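DUF6836 domain-containing protein (Clostridium leptum, PDB 4PW1) is of unknown function but folds as a nine-stranded antiparallel beta sheet surrounded by alpha-helices and is probably a lipoprotein. Local coordinates at residues S211-L216 against I222-S227; S53-G58 against W62-L67; R180-S185 against D199-I204; L41-I46 against D79-K84. One frame throughout, in Å; residues are numbered along the deposited sequence.

Contact 1: S211-L216 against I222-S227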
loop_
_atom_site.group_PDB
_atom_site.type_symbol
_atom_site.label_atom_id
_atom_site.label_comp_id
_atom_site.label_asym_id
_atom_site.label_seq_id
_atom_site.Cartn_x
_atom_site.Cartn_y
_atom_site.Cartn_z
ATOM N N SER B 211 19.067 8.957 -5.548
ATOM C CA SER B 211 18.399 8.461 -4.361
ATOM C C SER B 211 18.993 7.117 -3.961
ATOM O O SER B 211 19.509 6.354 -4.784
ATOM C CB SER B 211 16.895 8.307 -4.616
ATOM O OG SER B 211 16.265 7.622 -3.514
ATOM N N GLU B 212 18.837 6.815 -2.682
ATOM C CA GLU B 212 18.930 5.470 -2.188
ATOM C C GLU B 212 17.948 4.556 -2.948
ATOM O O GLU B 212 16.810 4.936 -3.250
ATOM C CB GLU B 212 18.559 5.505 -0.692
ATOM C CG GLU B 212 18.491 4.163 0.003
ATOM C CD GLU B 212 18.112 4.276 1.491
ATOM O OE1 GLU B 212 17.312 5.176 1.871
ATOM O OE2 GLU B 212 18.616 3.444 2.288
ATOM N N PHE B 213 18.383 3.333 -3.217
ATOM C CA PHE B 213 17.545 2.317 -3.851
ATOM C C PHE B 213 16.985 1.400 -2.737
ATOM O O PHE B 213 17.742 0.721 -2.072
ATOM C CB PHE B 213 18.430 1.551 -4.800
ATOM C CG PHE B 213 17.853 0.283 -5.340
ATOM C CD1 PHE B 213 16.504 0.098 -5.507
ATOM C CD2 PHE B 213 18.708 -0.728 -5.718
ATOM C CE1 PHE B 213 16.009 -1.097 -6.003
ATOM C CE2 PHE B 213 18.225 -1.925 -6.220
ATOM C CZ PHE B 213 16.870 -2.106 -6.374
ATOM N N THR B 214 15.683 1.394 -2.541
ATOM C CA THR B 214 15.089 0.424 -1.626
ATOM C C THR B 214 14.057 -0.390 -2.400
ATOM O O THR B 214 13.734 -0.062 -3.561
ATOM C CB THR B 214 14.448 1.088 -0.412
ATOM O OG1 THR B 214 13.438 1.971 -0.855
ATOM C CG2 THR B 214 15.458 1.827 0.404
ATOM N N SER B 215 13.595 -1.488 -1.813
ATOM C CA SER B 215 12.693 -2.348 -2.553
ATOM C C SER B 215 11.774 -3.188 -1.684
ATOM O O SER B 215 12.033 -3.407 -0.525
ATOM C CB SER B 215 13.506 -3.269 -3.454
ATOM O OG SER B 215 14.338 -4.068 -2.667
ATOM N N LEU B 216 10.697 -3.653 -2.288
ATOM C CA LEU B 216 9.835 -4.675 -1.673
ATOM C C LEU B 216 9.256 -5.523 -2.802
ATOM O O LEU B 216 9.345 -5.153 -3.989
ATOM C CB LEU B 216 8.724 -4.012 -0.846
ATOM C CG LEU B 216 7.762 -3.069 -1.561
ATOM C CD1 LEU B 216 6.790 -3.795 -2.491
ATOM C CD2 LEU B 216 6.980 -2.244 -0.526
ATOM N N ILE B 222 9.047 -6.941 -8.183
ATOM C CA ILE B 222 9.836 -6.128 -7.273
ATOM C C ILE B 222 9.553 -4.663 -7.559
ATOM O O ILE B 222 9.626 -4.199 -8.734
ATOM C CB ILE B 222 11.322 -6.421 -7.386
ATOM C CG1 ILE B 222 11.573 -7.875 -7.007
ATOM C CG2 ILE B 222 12.171 -5.467 -6.507
ATOM C CD1 ILE B 222 13.013 -8.314 -7.237
ATOM N N TYR B 223 9.248 -3.930 -6.491
ATOM C CA TYR B 223 9.049 -2.464 -6.564
ATOM C C TYR B 223 10.332 -1.785 -6.116
ATOM O O TYR B 223 10.727 -1.875 -4.967
ATOM C CB TYR B 223 7.876 -2.028 -5.683
ATOM C CG TYR B 223 6.509 -2.310 -6.267
ATOM C CD1 TYR B 223 6.297 -3.310 -7.167
ATOM C CD2 TYR B 223 5.397 -1.600 -5.843
ATOM C CE1 TYR B 223 5.039 -3.571 -7.688
ATOM C CE2 TYR B 223 4.143 -1.860 -6.353
ATOM C CZ TYR B 223 3.986 -2.831 -7.298
ATOM O OH TYR B 223 2.755 -3.115 -7.769
ATOM N N ALA B 224 11.007 -1.144 -7.055
ATOM C CA ALA B 224 12.242 -0.433 -6.790
ATOM C C ALA B 224 11.894 1.011 -6.522
ATOM O O ALA B 224 11.305 1.676 -7.369
ATOM C CB ALA B 224 13.139 -0.524 -7.995
HETATM N N MSE B 225 12.267 1.503 -5.359
HETATM C CA MSE B 225 11.723 2.750 -4.863
HETATM C C MSE B 225 12.815 3.760 -4.726
HETATM O O MSE B 225 13.930 3.481 -4.224
HETATM C CB MSE B 225 11.038 2.515 -3.502
HETATM C CG MSE B 225 9.838 1.580 -3.687
HETATM SE SE MSE B 225 9.489 0.659 -1.947
HETATM C CE MSE B 225 10.004 2.042 -0.714
ATOM N N TYR B 226 12.496 4.961 -5.147
ATOM C CA TYR B 226 13.459 6.047 -5.086
ATOM C C TYR B 226 12.733 7.292 -4.681
ATOM O O TYR B 226 11.612 7.502 -5.109
ATOM C CB TYR B 226 14.062 6.296 -6.471
ATOM C CG TYR B 226 14.764 5.106 -7.007
ATOM C CD1 TYR B 226 14.078 4.148 -7.731
ATOM C CD2 TYR B 226 16.114 4.933 -6.799
ATOM C CE1 TYR B 226 14.722 3.032 -8.207
ATOM C CE2 TYR B 226 16.763 3.815 -7.265
ATOM C CZ TYR B 226 16.049 2.855 -7.963
ATOM O OH TYR B 226 16.664 1.724 -8.461
ATOM N N SER B 227 13.368 8.147 -3.897
ATOM C CA SER B 227 12.709 9.406 -3.515
ATOM C C SER B 227 13.712 10.478 -3.159
ATOM O O SER B 227 14.860 10.182 -2.896
ATOM C CB SER B 227 11.735 9.162 -2.355
ATOM O OG SER B 227 12.401 8.588 -1.278
HETATM O O HOH W 1 14.297 4.431 -1.687
#
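The rings of F213 and Y226 lie nearly parallel, their planes 12° apart, yet they are slid so far that they barely overlap. What F213 presents to its neighbour is one face, with Y226 OH above it toward the rim, 3.4 Å from F213 CD1; that hydroxyl is buried without a polar partner anywhere in the model. Farther round the same ring, F213 CE1 meets the methyl CB of A224 at 3.5 Å, and W136 of helix 122-141 packs edge-to-face with F213. The contact lies in the beta hairpin of strands 214-218 and 221-227, the former being the outermost strand of the antiparallel sheet within this chain. T214 and M225 make one hydrogen-bonded pair, L216 and Y223 another, and S215 and A224 sit between them as a non-hydrogen-bonded pair. T214, L216, Y223 and M225 share one face. There L216 crosses M225 at about a right angle, its CD2 4.1 Å from the selenium SE of the selenomethionine. L216 CD1 reaches Y223 CB at 3.8 Å. With chi1 59°, T214 OG1 stands between its own N and carbonyl carbon, 3.4 Å from M225 CE, and a water joins this hydroxyl to M225 O. At the open end of the hairpin, S227 N donates to S211 OG at 3.0 Å. The second subunit packs here, its L18 on T214 and its L20 on L216.

Contact 2: S53-G58 against W62-L67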
loop_
_atom_site.group_PDB
_atom_site.type_symbol
_atom_site.label_atom_id
_atom_site.label_comp_id
_atom_site.label_asym_id
_atom_site.label_seq_id
_atom_site.Cartn_x
_atom_site.Cartn_y
_atom_site.Cartn_z
ATOM N N SER B 53 2.835 4.349 -26.226
ATOM C CA SER B 53 3.372 3.868 -24.929
ATOM C C SER B 53 3.302 2.347 -24.805
ATOM O O SER B 53 4.279 1.693 -24.395
ATOM C CB SER B 53 2.621 4.511 -23.786
ATOM O OG SER B 53 2.828 5.925 -23.785
ATOM N N VAL B 54 2.170 1.770 -25.197
ATOM C CA VAL B 54 2.004 0.323 -25.203
ATOM C C VAL B 54 3.088 -0.334 -26.061
ATOM O O VAL B 54 3.789 -1.256 -25.590
ATOM C CB VAL B 54 0.603 -0.100 -25.685
ATOM C CG1 VAL B 54 0.513 -1.615 -25.902
ATOM C CG2 VAL B 54 -0.481 0.383 -24.712
ATOM N N ARG B 55 3.278 0.138 -27.296
ATOM C CA ARG B 55 4.293 -0.467 -28.166
ATOM C C ARG B 55 5.743 -0.270 -27.698
ATOM O O ARG B 55 6.560 -1.189 -27.782
ATOM C CB ARG B 55 4.155 0.040 -29.616
ATOM C CG ARG B 55 2.919 -0.466 -30.355
ATOM C CD ARG B 55 3.008 -0.077 -31.831
ATOM N NE ARG B 55 2.760 1.352 -31.977
ATOM C CZ ARG B 55 1.560 1.892 -32.160
ATOM N NH1 ARG B 55 0.451 1.163 -32.179
ATOM N NH2 ARG B 55 1.445 3.195 -32.248
ATOM N N ILE B 56 6.073 0.923 -27.238
ATOM C CA ILE B 56 7.473 1.271 -26.960
ATOM C C ILE B 56 7.872 0.950 -25.512
ATOM O O ILE B 56 8.951 0.410 -25.270
ATOM C CB ILE B 56 7.714 2.740 -27.299
ATOM C CG1 ILE B 56 7.587 2.942 -28.817
ATOM C CG2 ILE B 56 9.059 3.183 -26.797
ATOM C CD1 ILE B 56 7.515 4.395 -29.241
ATOM N N LEU B 57 7.025 1.273 -24.545
ATOM C CA LEU B 57 7.331 0.908 -23.140
ATOM C C LEU B 57 7.006 -0.550 -22.882
ATOM O O LEU B 57 7.769 -1.252 -22.209
ATOM C CB LEU B 57 6.580 1.786 -22.121
ATOM C CG LEU B 57 6.781 3.295 -22.257
ATOM C CD1 LEU B 57 6.068 4.059 -21.161
ATOM C CD2 LEU B 57 8.260 3.647 -22.245
ATOM N N GLY B 58 5.888 -1.024 -23.415
ATOM C CA GLY B 58 5.441 -2.401 -23.152
ATOM C C GLY B 58 6.137 -3.383 -24.078
ATOM O O GLY B 58 6.767 -4.326 -23.660
ATOM N N TRP B 62 0.728 -4.452 -31.477
ATOM C CA TRP B 62 -0.604 -4.039 -31.948
ATOM C C TRP B 62 -0.521 -2.695 -32.673
ATOM O O TRP B 62 0.192 -1.775 -32.243
ATOM C CB TRP B 62 -1.611 -3.882 -30.802
ATOM C CG TRP B 62 -1.735 -5.081 -29.932
ATOM C CD1 TRP B 62 -2.560 -6.146 -30.099
ATOM C CD2 TRP B 62 -0.959 -5.339 -28.755
ATOM N NE1 TRP B 62 -2.381 -7.036 -29.056
ATOM C CE2 TRP B 62 -1.399 -6.558 -28.226
ATOM C CE3 TRP B 62 0.061 -4.635 -28.089
ATOM C CZ2 TRP B 62 -0.832 -7.122 -27.076
ATOM C CZ3 TRP B 62 0.602 -5.173 -26.937
ATOM C CH2 TRP B 62 0.163 -6.419 -26.451
ATOM N N THR B 63 -1.306 -2.568 -33.727
ATOM C CA THR B 63 -1.398 -1.315 -34.471
ATOM C C THR B 63 -2.402 -0.360 -33.822
ATOM O O THR B 63 -3.186 -0.738 -32.918
ATOM C CB THR B 63 -1.898 -1.578 -35.886
ATOM O OG1 THR B 63 -3.232 -2.104 -35.798
ATOM C CG2 THR B 63 -0.972 -2.576 -36.619
ATOM N N ASP B 64 -2.411 0.865 -34.320
ATOM C CA ASP B 64 -3.356 1.870 -33.850
ATOM C C ASP B 64 -4.796 1.453 -34.119
ATOM O O ASP B 64 -5.680 1.651 -33.299
ATOM C CB ASP B 64 -3.049 3.237 -34.498
ATOM C CG ASP B 64 -1.822 3.907 -33.879
ATOM O OD1 ASP B 64 -1.300 3.441 -32.856
ATOM O OD2 ASP B 64 -1.369 4.914 -34.383
ATOM N N GLU B 65 -5.011 0.847 -35.272
ATOM C CA GLU B 65 -6.322 0.352 -35.631
ATOM C C GLU B 65 -6.816 -0.674 -34.623
ATOM O O GLU B 65 -7.977 -0.653 -34.240
ATOM C CB GLU B 65 -6.306 -0.251 -37.042
ATOM C CG GLU B 65 -7.666 -0.841 -37.380
ATOM C CD GLU B 65 -7.884 -1.239 -38.838
ATOM O OE1 GLU B 65 -6.947 -1.162 -39.653
ATOM O OE2 GLU B 65 -9.032 -1.660 -39.139
ATOM N N GLU B 66 -5.939 -1.532 -34.128
ATOM C CA GLU B 66 -6.341 -2.498 -33.064
ATOM C C GLU B 66 -6.463 -1.847 -31.671
ATOM O O GLU B 66 -7.347 -2.174 -30.899
ATOM C CB GLU B 66 -5.335 -3.649 -32.988
ATOM C CG GLU B 66 -5.058 -4.350 -34.313
ATOM C CD GLU B 66 -3.886 -5.359 -34.326
ATOM O OE1 GLU B 66 -2.706 -5.044 -34.071
ATOM O OE2 GLU B 66 -4.155 -6.517 -34.655
ATOM N N LEU B 67 -5.581 -0.914 -31.331
ATOM C CA LEU B 67 -5.603 -0.329 -29.973
ATOM C C LEU B 67 -6.646 0.778 -29.773
ATOM O O LEU B 67 -7.212 0.883 -28.698
ATOM C CB LEU B 67 -4.234 0.240 -29.613
ATOM C CG LEU B 67 -3.148 -0.838 -29.529
ATOM C CD1 LEU B 67 -1.819 -0.171 -29.243
ATOM C CD2 LEU B 67 -3.516 -1.887 -28.456
#
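A bend at chi3 (-73°) turns the side chain of R55 so that its guanidinium reaches the loop at W62 and the start of the next helix, while V54 holds CG1 anti to its backbone N (chi1 171°), directed at the indole of W62. R55 grips D64 end-on: NH2 donates to OD1 at 2.8 Å and NH1 to the same OD1 at 3.0 Å. Both nitrogens come from one face of the carboxylate, whose plane is turned 48° from the guanidinium, although OD1 itself lies close to the guanidinium plane. R55 NH1 also donates to W62 O at 3.0 Å, binding the arginine to backbone and side chain together. The unit joined here is a helix-loop-helix: 44-58 ends in a wider pi-type turn, and 64-67 begins with a capping box in which E66 N donates to T63 OG1 and T63 N to E66 OE1. The rest of the contact is apolar. V54 CG1 rests 3.7 Å from W62 CZ3, the two side chains crossing at about a right angle, and V54 CB lies 4.3 Å from L67 CD1. W62 NE1 donates to T89 O, and L88 of strand 80-89 touches V54, W62 and L67.

Contact 3: R180-S185 against D199-I204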
loop_
_atom_site.group_PDB
_atom_site.type_symbol
_atom_site.label_atom_id
_atom_site.label_comp_id
_atom_site.label_asym_id
_atom_site.label_seq_id
_atom_site.Cartn_x
_atom_site.Cartn_y
_atom_site.Cartn_z
ATOM N N ARG B 180 13.882 3.128 -23.646
ATOM C CA ARG B 180 12.475 3.072 -24.091
ATOM C C ARG B 180 11.731 4.379 -23.823
ATOM O O ARG B 180 11.007 4.902 -24.706
ATOM C CB ARG B 180 11.724 1.892 -23.477
ATOM C CG ARG B 180 12.169 0.553 -24.034
ATOM C CD ARG B 180 11.518 -0.568 -23.245
ATOM N NE ARG B 180 11.847 -1.893 -23.762
ATOM C CZ ARG B 180 11.260 -2.482 -24.797
ATOM N NH1 ARG B 180 10.298 -1.886 -25.490
ATOM N NH2 ARG B 180 11.666 -3.689 -25.161
ATOM N N CYS B 181 11.923 4.945 -22.633
ATOM C CA CYS B 181 11.304 6.248 -22.308
ATOM C C CYS B 181 11.697 7.366 -23.293
ATOM O O CYS B 181 10.834 8.107 -23.785
ATOM C CB CYS B 181 11.622 6.670 -20.869
ATOM S SG CYS B 181 10.807 5.644 -19.586
ATOM N N GLN B 182 12.993 7.456 -23.570
ATOM C CA GLN B 182 13.548 8.413 -24.532
ATOM C C GLN B 182 12.982 8.170 -25.940
ATOM O O GLN B 182 12.633 9.116 -26.654
ATOM C CB GLN B 182 15.084 8.277 -24.546
ATOM C CG GLN B 182 15.800 9.284 -25.469
ATOM C CD GLN B 182 15.583 10.694 -24.988
ATOM O OE1 GLN B 182 15.935 11.018 -23.849
ATOM N NE2 GLN B 182 14.872 11.498 -25.781
HETATM N N MSE B 183 12.893 6.902 -26.354
HETATM C CA MSE B 183 12.347 6.588 -27.680
HETATM C C MSE B 183 10.913 7.035 -27.758
HETATM O O MSE B 183 10.478 7.528 -28.785
HETATM C CB MSE B 183 12.347 5.100 -28.047
HETATM C CG MSE B 183 13.732 4.618 -28.402
HETATM SE SE MSE B 183 13.736 2.655 -28.614
HETATM C CE MSE B 183 12.047 2.579 -29.661
ATOM N N LEU B 184 10.131 6.817 -26.699
ATOM C CA LEU B 184 8.730 7.275 -26.719
ATOM C C LEU B 184 8.618 8.783 -26.912
ATOM O O LEU B 184 7.815 9.265 -27.737
ATOM C CB LEU B 184 8.010 6.849 -25.447
ATOM C CG LEU B 184 6.574 7.348 -25.277
ATOM C CD1 LEU B 184 5.684 6.895 -26.422
ATOM C CD2 LEU B 184 6.031 6.881 -23.958
ATOM N N SER B 185 9.399 9.534 -26.141
ATOM C CA SER B 185 9.412 10.976 -26.270
ATOM C C SER B 185 9.804 11.392 -27.707
ATOM O O SER B 185 9.135 12.236 -28.323
ATOM C CB SER B 185 10.400 11.581 -25.260
ATOM O OG SER B 185 10.525 12.982 -25.450
ATOM N N ASP B 199 8.959 15.757 -20.578
ATOM C CA ASP B 199 9.153 16.637 -19.422
ATOM C C ASP B 199 9.509 15.889 -18.152
ATOM O O ASP B 199 10.023 16.512 -17.200
ATOM C CB ASP B 199 7.911 17.514 -19.163
ATOM C CG ASP B 199 7.725 18.614 -20.196
ATOM O OD1 ASP B 199 8.577 18.759 -21.044
ATOM O OD2 ASP B 199 6.705 19.330 -20.166
ATOM N N ASN B 200 9.215 14.577 -18.093
ATOM C CA ASN B 200 9.509 13.768 -16.905
ATOM C C ASN B 200 10.829 12.979 -16.924
ATOM O O ASN B 200 11.231 12.399 -15.896
ATOM C CB ASN B 200 8.319 12.822 -16.636
ATOM C CG ASN B 200 7.101 13.557 -16.131
ATOM O OD1 ASN B 200 7.205 14.696 -15.641
ATOM N ND2 ASN B 200 5.923 12.906 -16.247
ATOM N N LEU B 201 11.510 12.977 -18.081
ATOM C CA LEU B 201 12.672 12.106 -18.292
ATOM C C LEU B 201 13.827 12.456 -17.369
ATOM O O LEU B 201 14.436 11.564 -16.759
ATOM C CB LEU B 201 13.160 12.139 -19.762
ATOM C CG LEU B 201 12.188 11.652 -20.826
ATOM C CD1 LEU B 201 12.808 11.868 -22.210
ATOM C CD2 LEU B 201 11.859 10.192 -20.590
ATOM N N TYR B 202 14.149 13.736 -17.267
ATOM C CA TYR B 202 15.228 14.145 -16.379
ATOM C C TYR B 202 14.903 13.707 -14.924
ATOM O O TYR B 202 15.747 13.171 -14.220
ATOM C CB TYR B 202 15.500 15.657 -16.451
ATOM C CG TYR B 202 16.570 16.034 -15.476
ATOM C CD1 TYR B 202 17.907 15.903 -15.809
ATOM C CD2 TYR B 202 16.247 16.424 -14.183
ATOM C CE1 TYR B 202 18.903 16.157 -14.880
ATOM C CE2 TYR B 202 17.232 16.667 -13.235
ATOM C CZ TYR B 202 18.551 16.529 -13.593
ATOM O OH TYR B 202 19.544 16.794 -12.695
ATOM N N THR B 203 13.685 13.959 -14.466
ATOM C CA THR B 203 13.350 13.647 -13.076
ATOM C C THR B 203 13.501 12.146 -12.798
ATOM O O THR B 203 14.030 11.745 -11.775
ATOM C CB THR B 203 11.915 14.071 -12.754
ATOM O OG1 THR B 203 11.819 15.471 -12.904
ATOM C CG2 THR B 203 11.510 13.711 -11.312
ATOM N N ILE B 204 13.067 11.327 -13.732
ATOM C CA ILE B 204 13.158 9.891 -13.553
ATOM C C ILE B 204 14.625 9.463 -13.443
ATOM O O ILE B 204 15.018 8.711 -12.532
ATOM C CB ILE B 204 12.428 9.161 -14.722
ATOM C CG1 ILE B 204 10.918 9.430 -14.643
ATOM C CG2 ILE B 204 12.672 7.684 -14.664
ATOM C CD1 ILE B 204 10.184 9.088 -15.931
#
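L201 reaches across to the facing helix with both of its methyl groups, and these make all the close contacts between the segments. Its CG lies anti to the carbonyl carbon (chi1 -62°), and beyond it the branch divides: CD2 goes to C181, CD1 to Q182 and S185. The nearest approach is L201 CD2 to C181 CB, at 3.5 Å; the methylene of the cysteine, rather than its sulfur, does the touching. C181 also gives the closest backbone approach, its CA 7.2 Å from that of L201. Helices 173-190 and 198-210 run nearly antiparallel here, at 165°, as a helical hairpin. The axes of the two short segments come within 10.2 Å; one leucine spans the gap, and no hydrogen bond crosses between the segments. On the CD1 side, Q182 crosses L201 at about a right angle. A bend at chi2 (64°) brings its amide over toward the leucine, Q182 OE1 coming to 3.6 Å from L201 CD1, while NE2 donates to D186 one turn on in its own helix. S185 touches the same methyl with CB, 3.9 Å from L201 CD1, and its hydroxyl is engaged with D195 in the connection between the two helices. I197, from that same connection, packs on C181 and S185. Elsewhere on helix 198-210, N200, T203 and I204 touch L250 of strand 244-251, seating that helix against the sheet.

Contact 4: L41-I46 against D79-K84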
loop_
_atom_site.group_PDB
_atom_site.type_symbol
_atom_site.label_atom_id
_atom_site.label_comp_id
_atom_site.label_asym_id
_atom_site.label_seq_id
_atom_site.Cartn_x
_atom_site.Cartn_y
_atom_site.Cartn_z
ATOM N N LEU B 41 -13.846 9.773 -21.405
ATOM C CA LEU B 41 -13.640 10.985 -22.167
ATOM C C LEU B 41 -12.550 10.669 -23.196
ATOM O O LEU B 41 -11.404 10.373 -22.814
ATOM C CB LEU B 41 -13.134 12.100 -21.244
ATOM C CG LEU B 41 -12.722 13.440 -21.903
ATOM C CD1 LEU B 41 -13.922 14.121 -22.546
ATOM C CD2 LEU B 41 -12.102 14.389 -20.893
ATOM N N PHE B 42 -12.886 10.802 -24.473
ATOM C CA PHE B 42 -11.981 10.508 -25.590
ATOM C C PHE B 42 -11.259 11.786 -25.968
ATOM O O PHE B 42 -11.893 12.736 -26.332
ATOM C CB PHE B 42 -12.748 10.013 -26.848
ATOM C CG PHE B 42 -11.840 9.786 -28.040
ATOM C CD1 PHE B 42 -11.143 8.626 -28.145
ATOM C CD2 PHE B 42 -11.670 10.758 -29.042
ATOM C CE1 PHE B 42 -10.282 8.379 -29.200
ATOM C CE2 PHE B 42 -10.803 10.509 -30.112
ATOM C CZ PHE B 42 -10.084 9.327 -30.161
ATOM N N GLU B 43 -9.931 11.774 -25.919
ATOM C CA GLU B 43 -9.101 12.863 -26.384
ATOM C C GLU B 43 -8.007 12.236 -27.224
ATOM O O GLU B 43 -7.149 11.484 -26.721
ATOM C CB GLU B 43 -8.482 13.593 -25.181
ATOM C CG GLU B 43 -9.505 14.324 -24.329
ATOM C CD GLU B 43 -8.993 14.635 -22.916
ATOM O OE1 GLU B 43 -8.605 13.706 -22.168
ATOM O OE2 GLU B 43 -8.925 15.817 -22.588
ATOM N N GLU B 44 -7.988 12.582 -28.499
ATOM C CA GLU B 44 -7.165 11.860 -29.474
ATOM C C GLU B 44 -5.671 11.882 -29.217
ATOM O O GLU B 44 -4.989 10.875 -29.436
ATOM C CB GLU B 44 -7.451 12.325 -30.916
ATOM C CG GLU B 44 -7.024 11.293 -31.943
ATOM C CD GLU B 44 -5.536 11.416 -32.292
ATOM O OE1 GLU B 44 -5.015 12.516 -32.102
ATOM O OE2 GLU B 44 -4.880 10.433 -32.689
ATOM N N GLU B 45 -5.159 13.005 -28.747
ATOM C CA GLU B 45 -3.726 13.112 -28.438
ATOM C C GLU B 45 -3.328 12.192 -27.290
ATOM O O GLU B 45 -2.186 11.692 -27.238
ATOM C CB GLU B 45 -3.359 14.542 -28.053
ATOM C CG GLU B 45 -3.511 15.511 -29.217
ATOM C CD GLU B 45 -2.487 16.630 -29.181
ATOM O OE1 GLU B 45 -1.400 16.518 -29.835
ATOM O OE2 GLU B 45 -2.775 17.602 -28.469
ATOM N N ILE B 46 -4.253 11.982 -26.363
ATOM C CA ILE B 46 -3.958 11.085 -25.262
ATOM C C ILE B 46 -3.990 9.650 -25.758
ATOM O O ILE B 46 -3.093 8.852 -25.435
ATOM C CB ILE B 46 -4.876 11.349 -24.060
ATOM C CG1 ILE B 46 -4.415 12.690 -23.461
ATOM C CG2 ILE B 46 -4.724 10.232 -23.055
ATOM C CD1 ILE B 46 -5.264 13.245 -22.365
ATOM N N ASP B 79 -8.277 16.489 -12.305
ATOM C CA ASP B 79 -7.338 16.649 -13.434
ATOM C C ASP B 79 -6.415 15.439 -13.601
ATOM O O ASP B 79 -5.185 15.542 -13.657
ATOM C CB ASP B 79 -6.557 17.969 -13.378
ATOM C CG ASP B 79 -6.229 18.528 -14.780
ATOM O OD1 ASP B 79 -6.736 18.045 -15.841
ATOM O OD2 ASP B 79 -5.436 19.489 -14.806
ATOM N N LEU B 80 -7.041 14.272 -13.670
ATOM C CA LEU B 80 -6.344 13.012 -13.853
ATOM C C LEU B 80 -7.076 12.316 -14.955
ATOM O O LEU B 80 -8.294 12.464 -15.087
ATOM C CB LEU B 80 -6.411 12.163 -12.560
ATOM C CG LEU B 80 -5.789 12.828 -11.330
ATOM C CD1 LEU B 80 -6.118 12.052 -10.052
ATOM C CD2 LEU B 80 -4.299 12.939 -11.490
ATOM N N ARG B 81 -6.346 11.527 -15.712
ATOM C CA ARG B 81 -6.927 10.613 -16.667
ATOM C C ARG B 81 -6.394 9.203 -16.380
ATOM O O ARG B 81 -5.186 9.001 -16.292
ATOM C CB ARG B 81 -6.544 11.092 -18.075
ATOM C CG ARG B 81 -7.331 12.371 -18.417
ATOM C CD ARG B 81 -6.592 13.259 -19.357
ATOM N NE ARG B 81 -7.421 14.388 -19.797
ATOM C CZ ARG B 81 -7.545 15.543 -19.155
ATOM N NH1 ARG B 81 -6.992 15.753 -17.956
ATOM N NH2 ARG B 81 -8.336 16.465 -19.673
ATOM N N PHE B 82 -7.299 8.242 -16.242
ATOM C CA PHE B 82 -6.959 6.886 -15.934
ATOM C C PHE B 82 -7.376 5.943 -17.039
ATOM O O PHE B 82 -8.515 5.968 -17.495
ATOM C CB PHE B 82 -7.700 6.413 -14.690
ATOM C CG PHE B 82 -7.362 7.138 -13.426
ATOM C CD1 PHE B 82 -6.337 6.701 -12.612
ATOM C CD2 PHE B 82 -8.125 8.228 -13.005
ATOM C CE1 PHE B 82 -6.074 7.338 -11.428
ATOM C CE2 PHE B 82 -7.874 8.839 -11.798
ATOM C CZ PHE B 82 -6.838 8.407 -11.020
ATOM N N LEU B 83 -6.464 5.034 -17.387
ATOM C CA LEU B 83 -6.786 3.835 -18.177
ATOM C C LEU B 83 -6.574 2.639 -17.296
ATOM O O LEU B 83 -5.426 2.294 -16.959
ATOM C CB LEU B 83 -5.845 3.775 -19.353
ATOM C CG LEU B 83 -6.069 2.599 -20.279
ATOM C CD1 LEU B 83 -7.356 2.793 -21.048
ATOM C CD2 LEU B 83 -4.890 2.488 -21.236
ATOM N N LYS B 84 -7.664 2.022 -16.880
ATOM C CA LYS B 84 -7.634 0.957 -15.891
ATOM C C LYS B 84 -7.875 -0.400 -16.520
ATOM O O LYS B 84 -8.909 -0.644 -17.110
ATOM C CB LYS B 84 -8.692 1.167 -14.824
ATOM C CG LYS B 84 -8.506 0.270 -13.582
ATOM C CD LYS B 84 -9.744 0.402 -12.702
ATOM C CE LYS B 84 -9.517 -0.067 -11.286
ATOM N NZ LYS B 84 -9.165 -1.486 -11.266
#
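A salt-bridge network of E43, R81 and D79 fastens the start of helix 44-58 to strand 80-89. R81 grips E43 side-on, NE donating to OE1 at 2.7 Å and NH2 to OE2 at 3.0 Å, one oxygen to each nitrogen. Both oxygens use their syn lone pairs, and carboxylate and guanidinium are nearly coplanar, 20° apart, which fixes how the guanidinium is turned. The remaining terminal nitrogen, R81 NH1, donates to D79 OD1 at 3.1 Å, again in the guanidinium plane, giving the arginine a carboxylate on two of its edges; the two acids would be expected to steady its positive charge. E43 occupies the N-cap position of the helix, and D79 with L80 faces S76 in a G1 beta bulge where strand 74-76 turns into 80-89 of the antiparallel sheet. R81 is extended from CG to NE, which carries its head clear of the strand. Across that chain comes I46, at about a right angle, with its CD1 3.3 Å from R81 CD. Y75 of the adjoining strand touches both L41 and R81, and a glycerol, probably from the crystallisation liquor, lies about 4 Å from the arginine side chain.

How the contacts relate
From the N terminus, contact 4 opens first, at 41-46, and closes only at 79-84, tying the start of helix 44-58 to strand 80-89. Contact 2 is nested inside that loop and uses the far end of the same helix, joining it to 64-67. Contact 3 follows in series, pairing helices 173-190 and 198-210, and contact 1 comes last, right after helix 198-210, as the hairpin at one end of the sheet, where 214-218 is outermost within this chain. Contacts 2 and 3 touch although they lie in different DUF6836 regions of the chain: I56 O and R180 NH1 are 2.7 Å apart, a probable hydrogen bond. Contacts 1 and 4 reach the same sheet on opposite sides of the chain's centre, their centres about 28 Å apart.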